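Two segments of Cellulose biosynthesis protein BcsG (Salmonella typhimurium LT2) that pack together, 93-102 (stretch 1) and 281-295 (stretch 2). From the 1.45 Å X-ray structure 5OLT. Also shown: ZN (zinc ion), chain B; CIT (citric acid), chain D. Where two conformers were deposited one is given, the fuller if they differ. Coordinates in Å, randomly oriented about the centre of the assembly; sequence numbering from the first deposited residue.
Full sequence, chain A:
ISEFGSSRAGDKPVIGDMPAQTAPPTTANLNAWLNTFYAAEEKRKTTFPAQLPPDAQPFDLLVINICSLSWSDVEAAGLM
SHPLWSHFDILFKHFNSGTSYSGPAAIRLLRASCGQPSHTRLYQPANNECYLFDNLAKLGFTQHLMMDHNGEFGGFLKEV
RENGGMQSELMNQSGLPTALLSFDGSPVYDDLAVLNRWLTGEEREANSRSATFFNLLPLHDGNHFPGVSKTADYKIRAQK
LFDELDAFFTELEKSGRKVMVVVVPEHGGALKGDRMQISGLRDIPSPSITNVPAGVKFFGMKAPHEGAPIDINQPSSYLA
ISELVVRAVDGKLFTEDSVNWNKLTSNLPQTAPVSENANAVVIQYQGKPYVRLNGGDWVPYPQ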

# COMPACT_ATOMS: atom_id res chain seq x y z
N LYS A 93 10.52 -2.95 4.22
CA LYS A 93 11.25 -1.98 5.03
C LYS A 93 11.51 -0.65 4.34
O LYS A 93 11.78 0.33 4.97
CB LYS A 93 12.56 -2.60 5.55
CG LYS A 93 12.39 -3.82 6.45
CD LYS A 93 11.53 -3.48 7.66
CE LYS A 93 11.38 -4.65 8.63
NZ LYS A 93 12.67 -4.96 9.29
N HIS A 94 11.38 -0.64 3.01
CA HIS A 94 11.58 0.58 2.22
C HIS A 94 10.49 0.67 1.17
O HIS A 94 10.78 0.82 -0.03
CB HIS A 94 13.02 0.63 1.64
CG HIS A 94 14.05 0.79 2.70
ND1 HIS A 94 14.23 1.98 3.36
CD2 HIS A 94 14.89 -0.10 3.27
CE1 HIS A 94 15.17 1.83 4.28
NE2 HIS A 94 15.56 0.57 4.26
N PHE A 95 9.24 0.62 1.63
CA PHE A 95 8.07 0.78 0.76
C PHE A 95 7.68 2.25 0.76
O PHE A 95 7.44 2.82 1.82
CB PHE A 95 6.90 -0.06 1.31
CG PHE A 95 5.75 -0.14 0.38
CD1 PHE A 95 4.81 0.93 0.27
CD2 PHE A 95 5.59 -1.26 -0.44
CE1 PHE A 95 3.74 0.83 -0.61
CE2 PHE A 95 4.50 -1.36 -1.27
CZ PHE A 95 3.59 -0.32 -1.38
N ASN A 96 7.63 2.84 -0.44
CA ASN A 96 7.30 4.26 -0.55
C ASN A 96 5.86 4.44 -0.98
O ASN A 96 5.42 3.89 -1.97
CB ASN A 96 8.22 4.90 -1.59
CG ASN A 96 8.09 6.40 -1.61
OD1 ASN A 96 8.38 7.05 -0.59
ND2 ASN A 96 7.64 6.96 -2.74
N SER A 97 5.13 5.27 -0.23
CA SER A 97 3.70 5.44 -0.52
C SER A 97 3.42 6.40 -1.70
O SER A 97 2.30 6.44 -2.20
CB SER A 97 2.93 5.95 0.71
OG SER A 97 3.32 7.28 0.99
N GLY A 98 4.44 7.14 -2.13
CA GLY A 98 4.30 7.98 -3.33
C GLY A 98 3.62 9.32 -3.14
O GLY A 98 3.54 10.06 -4.12
N THR A 99 3.12 9.61 -1.93
CA THR A 99 2.32 10.82 -1.68
C THR A 99 2.08 10.94 -0.21
O THR A 99 2.29 9.96 0.55
CB THR A 99 0.98 10.74 -2.44
OG1 THR A 99 0.24 11.95 -2.22
CG2 THR A 99 0.15 9.54 -1.99
N SER A 100 1.67 12.13 0.23
CA SER A 100 1.33 12.29 1.64
C SER A 100 -0.14 12.63 1.88
O SER A 100 -0.48 12.96 3.02
CB SER A 100 2.24 13.27 2.32
OG SER A 100 2.24 14.54 1.69
N TYR A 101 -0.99 12.49 0.84
CA TYR A 101 -2.43 12.74 0.99
C TYR A 101 -3.23 11.48 0.74
O TYR A 101 -2.82 10.62 -0.04
CB TYR A 101 -2.88 13.84 0.02
CG TYR A 101 -2.32 15.24 0.30
CD1 TYR A 101 -2.11 15.71 1.60
CD2 TYR A 101 -2.10 16.10 -0.76
CE1 TYR A 101 -1.64 17.01 1.83
CE2 TYR A 101 -1.67 17.41 -0.55
CZ TYR A 101 -1.43 17.85 0.75
OH TYR A 101 -0.99 19.17 0.91
N SER A 102 -4.41 11.39 1.38
CA SER A 102 -5.17 10.16 1.36
C SER A 102 -5.75 9.80 0.00
O SER A 102 -5.64 8.64 -0.43
CB SER A 102 -6.35 10.27 2.34
OG SER A 102 -5.90 10.59 3.65
N LEU A 281 1.85 18.33 10.18
CA LEU A 281 1.80 18.92 8.82
C LEU A 281 2.49 17.98 7.85
O LEU A 281 3.60 17.51 8.10
CB LEU A 281 2.45 20.30 8.77
CG LEU A 281 1.43 21.43 8.69
CD1 LEU A 281 0.45 21.42 9.86
CD2 LEU A 281 2.11 22.76 8.56
N ARG A 282 1.86 17.78 6.70
CA ARG A 282 2.37 16.78 5.72
C ARG A 282 2.10 17.24 4.29
O ARG A 282 1.82 16.46 3.41
CB ARG A 282 1.83 15.36 6.05
CG ARG A 282 0.33 15.31 6.20
CD ARG A 282 -0.10 13.87 6.42
NE ARG A 282 -1.47 13.82 6.93
CZ ARG A 282 -2.57 13.77 6.19
NH1 ARG A 282 -2.55 13.72 4.86
NH2 ARG A 282 -3.76 13.81 6.83
N ASP A 283 2.21 18.55 4.04
CA ASP A 283 2.00 19.04 2.67
C ASP A 283 3.15 18.73 1.74
O ASP A 283 2.97 18.73 0.51
CB ASP A 283 1.68 20.54 2.69
CG ASP A 283 0.41 20.79 3.49
OD1 ASP A 283 -0.65 20.15 3.19
OD2 ASP A 283 0.50 21.51 4.49
N ILE A 284 4.33 18.50 2.30
CA ILE A 284 5.48 18.03 1.52
C ILE A 284 5.66 16.55 1.82
O ILE A 284 5.76 16.16 2.98
CB ILE A 284 6.75 18.83 1.83
CG1 ILE A 284 6.53 20.35 1.54
CG2 ILE A 284 7.94 18.28 1.05
CD1 ILE A 284 6.19 20.66 0.09
N PRO A 285 5.67 15.69 0.78
CA PRO A 285 5.72 14.22 1.03
C PRO A 285 7.16 13.76 1.28
O PRO A 285 7.85 13.21 0.41
CB PRO A 285 5.10 13.65 -0.23
CG PRO A 285 5.54 14.63 -1.30
CD PRO A 285 5.48 16.00 -0.65
N SER A 286 7.64 14.09 2.48
CA SER A 286 9.00 13.77 2.88
C SER A 286 9.24 12.27 3.01
O SER A 286 8.28 11.51 3.17
CB SER A 286 9.27 14.44 4.23
OG SER A 286 8.53 13.74 5.22
N PRO A 287 10.52 11.85 3.01
CA PRO A 287 10.83 10.44 3.16
C PRO A 287 10.25 9.87 4.45
O PRO A 287 9.74 8.75 4.45
CB PRO A 287 12.36 10.43 3.16
CG PRO A 287 12.73 11.57 2.27
CD PRO A 287 11.72 12.64 2.64
N SER A 288 10.31 10.63 5.53
CA SER A 288 9.76 10.16 6.80
C SER A 288 8.26 9.86 6.68
O SER A 288 7.75 8.86 7.24
CB SER A 288 10.02 11.25 7.83
OG SER A 288 9.52 10.92 9.10
N ILE A 289 7.54 10.73 5.98
CA ILE A 289 6.09 10.58 5.86
C ILE A 289 5.73 9.42 4.92
O ILE A 289 4.72 8.76 5.10
CB ILE A 289 5.45 11.92 5.39
CG1 ILE A 289 5.59 12.93 6.55
CG2 ILE A 289 3.99 11.74 5.04
CD1 ILE A 289 5.35 14.38 6.15
N THR A 290 6.54 9.17 3.89
CA THR A 290 6.13 8.24 2.85
C THR A 290 6.76 6.84 2.97
O THR A 290 6.33 5.95 2.25
CB THR A 290 6.44 8.78 1.45
OG1 THR A 290 7.88 8.93 1.35
CG2 THR A 290 5.74 10.14 1.26
N ASN A 291 7.72 6.63 3.89
CA ASN A 291 8.26 5.26 4.06
C ASN A 291 7.36 4.52 5.06
O ASN A 291 7.39 4.80 6.26
CB ASN A 291 9.68 5.35 4.58
CG ASN A 291 10.26 3.99 4.82
OD1 ASN A 291 9.87 3.03 4.16
ND2 ASN A 291 11.17 3.89 5.81
N VAL A 292 6.50 3.62 4.54
CA VAL A 292 5.41 3.04 5.32
C VAL A 292 5.56 1.53 5.49
O VAL A 292 6.12 0.86 4.61
CB VAL A 292 4.04 3.38 4.68
CG1 VAL A 292 3.81 4.89 4.61
CG2 VAL A 292 3.86 2.76 3.28
N PRO A 293 5.03 0.99 6.61
CA PRO A 293 5.13 -0.46 6.84
C PRO A 293 4.10 -1.26 6.08
O PRO A 293 2.96 -1.41 6.53
CB PRO A 293 4.89 -0.58 8.36
CG PRO A 293 4.01 0.59 8.71
CD PRO A 293 4.55 1.73 7.81
N ALA A 294 4.49 -1.82 4.96
CA ALA A 294 3.62 -2.68 4.20
C ALA A 294 3.97 -4.13 4.46
O ALA A 294 5.15 -4.51 4.56
CB ALA A 294 3.77 -2.35 2.72
N GLY A 295 2.94 -4.97 4.59
CA GLY A 295 3.16 -6.38 4.91
C GLY A 295 2.15 -7.26 4.21
O GLY A 295 1.05 -6.82 3.84
ZN ZN B . -4.77 9.49 4.88
C1 CIT D . -6.45 14.56 0.39
O1 CIT D . -6.80 13.39 0.53
O2 CIT D . -6.37 15.04 -0.77
C2 CIT D . -6.10 15.47 1.57
C3 CIT D . -6.59 15.08 2.98
O7 CIT D . -8.01 15.01 3.11
C4 CIT D . -6.10 16.17 3.96
C5 CIT D . -6.51 15.98 5.41
O3 CIT D . -6.41 14.86 5.93
O4 CIT D . -6.90 16.96 6.10
C6 CIT D . -6.09 13.71 3.39
O5 CIT D . -6.91 12.81 3.82
O6 CIT D . -4.87 13.51 3.30
O HOH W 1 8.72 0.47 4.32
O HOH W 2 10.24 6.97 1.59
O HOH W 3 -5.20 11.83 5.63

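How does the Phe95 side chain meet stretch 2? With chi1 at t (-170°), the ring reaches across Val292 and Ala294. Phe95 CD1 lies 3.6 Å from Val292 CG2, and Ala294 CB sits over one face of the ring, 3.8 Å from Phe95 CG and close to the ring normal, as a CH-pi contact requires. The backbone beneath runs antiparallel: Val292 N donates to Phe95 O at 3.0 Å and nearly straight. Water 1 links the same two residues, accepting from Phe95 N at 2.7 Å and donating to Val292 O at 2.6 Å, so that it stands where a direct bond between those atoms might otherwise be found.

What do the rotamers of Asn96, Ser97 and Thr290 accomplish? Asn96 is also t, and its amide oxygen comes up to the Thr290 hydroxyl, which has chi1 at p; Thr290 OG1 donates to Asn96 OD1 at 2.7 Å. Thr290 O takes the Ser97 N proton at 2.8 Å, so this one residue is held through both side chain and backbone. Ser97 has its CB toward stretch 2, and its p rotamer keeps the hydroxyl by Thr290, with Ser97 OG 3.5 Å from Thr290 CB, while Ser97 OG donates within its own stretch to Thr99 O at 2.9 Å. That same carbonyl oxygen, Thr99 O, lies 3.5 Å from the Thr290 CG2 methyl.

Why is Ser100 so thoroughly covered? Its CB points toward stretch 2 and packs 3.6 Å from Ile289 CG2. The p rotamer carries the hydroxyl to a backbone acceptor, Ser100 OG donating to Arg282 O at 2.6 Å, while Ser100 OG also lies 3.6 Å from Pro285 CB. The exchange is reciprocal, because Arg282 NH1 donates to Ser100 O at 2.9 Å. Arg282 achieves this by leaving its backbone at chi1 p and then extending through two t torsions, which brings Ser100 O to the edge of the guanidinium, near its plane.

How do Tyr101 and Ser102 extend the contact? The CB of Tyr101 points sideways, but with chi1 at m the ring's far end reaches stretch 2, where Tyr101 OH donates to Asp283 OD1 at 2.5 Å. Asp283, also m, brings its carboxylate back although its CB points away overall. The citrate, probably from the crystallisation liquor, joins the two stretches: Arg282 NH1 donates to CIT O6 at 2.8 Å, and Ser102 N donates to CIT O6 at 2.9 Å. Ser102 OG, at m, binds the zinc ion, ZN, at 2.0 Å.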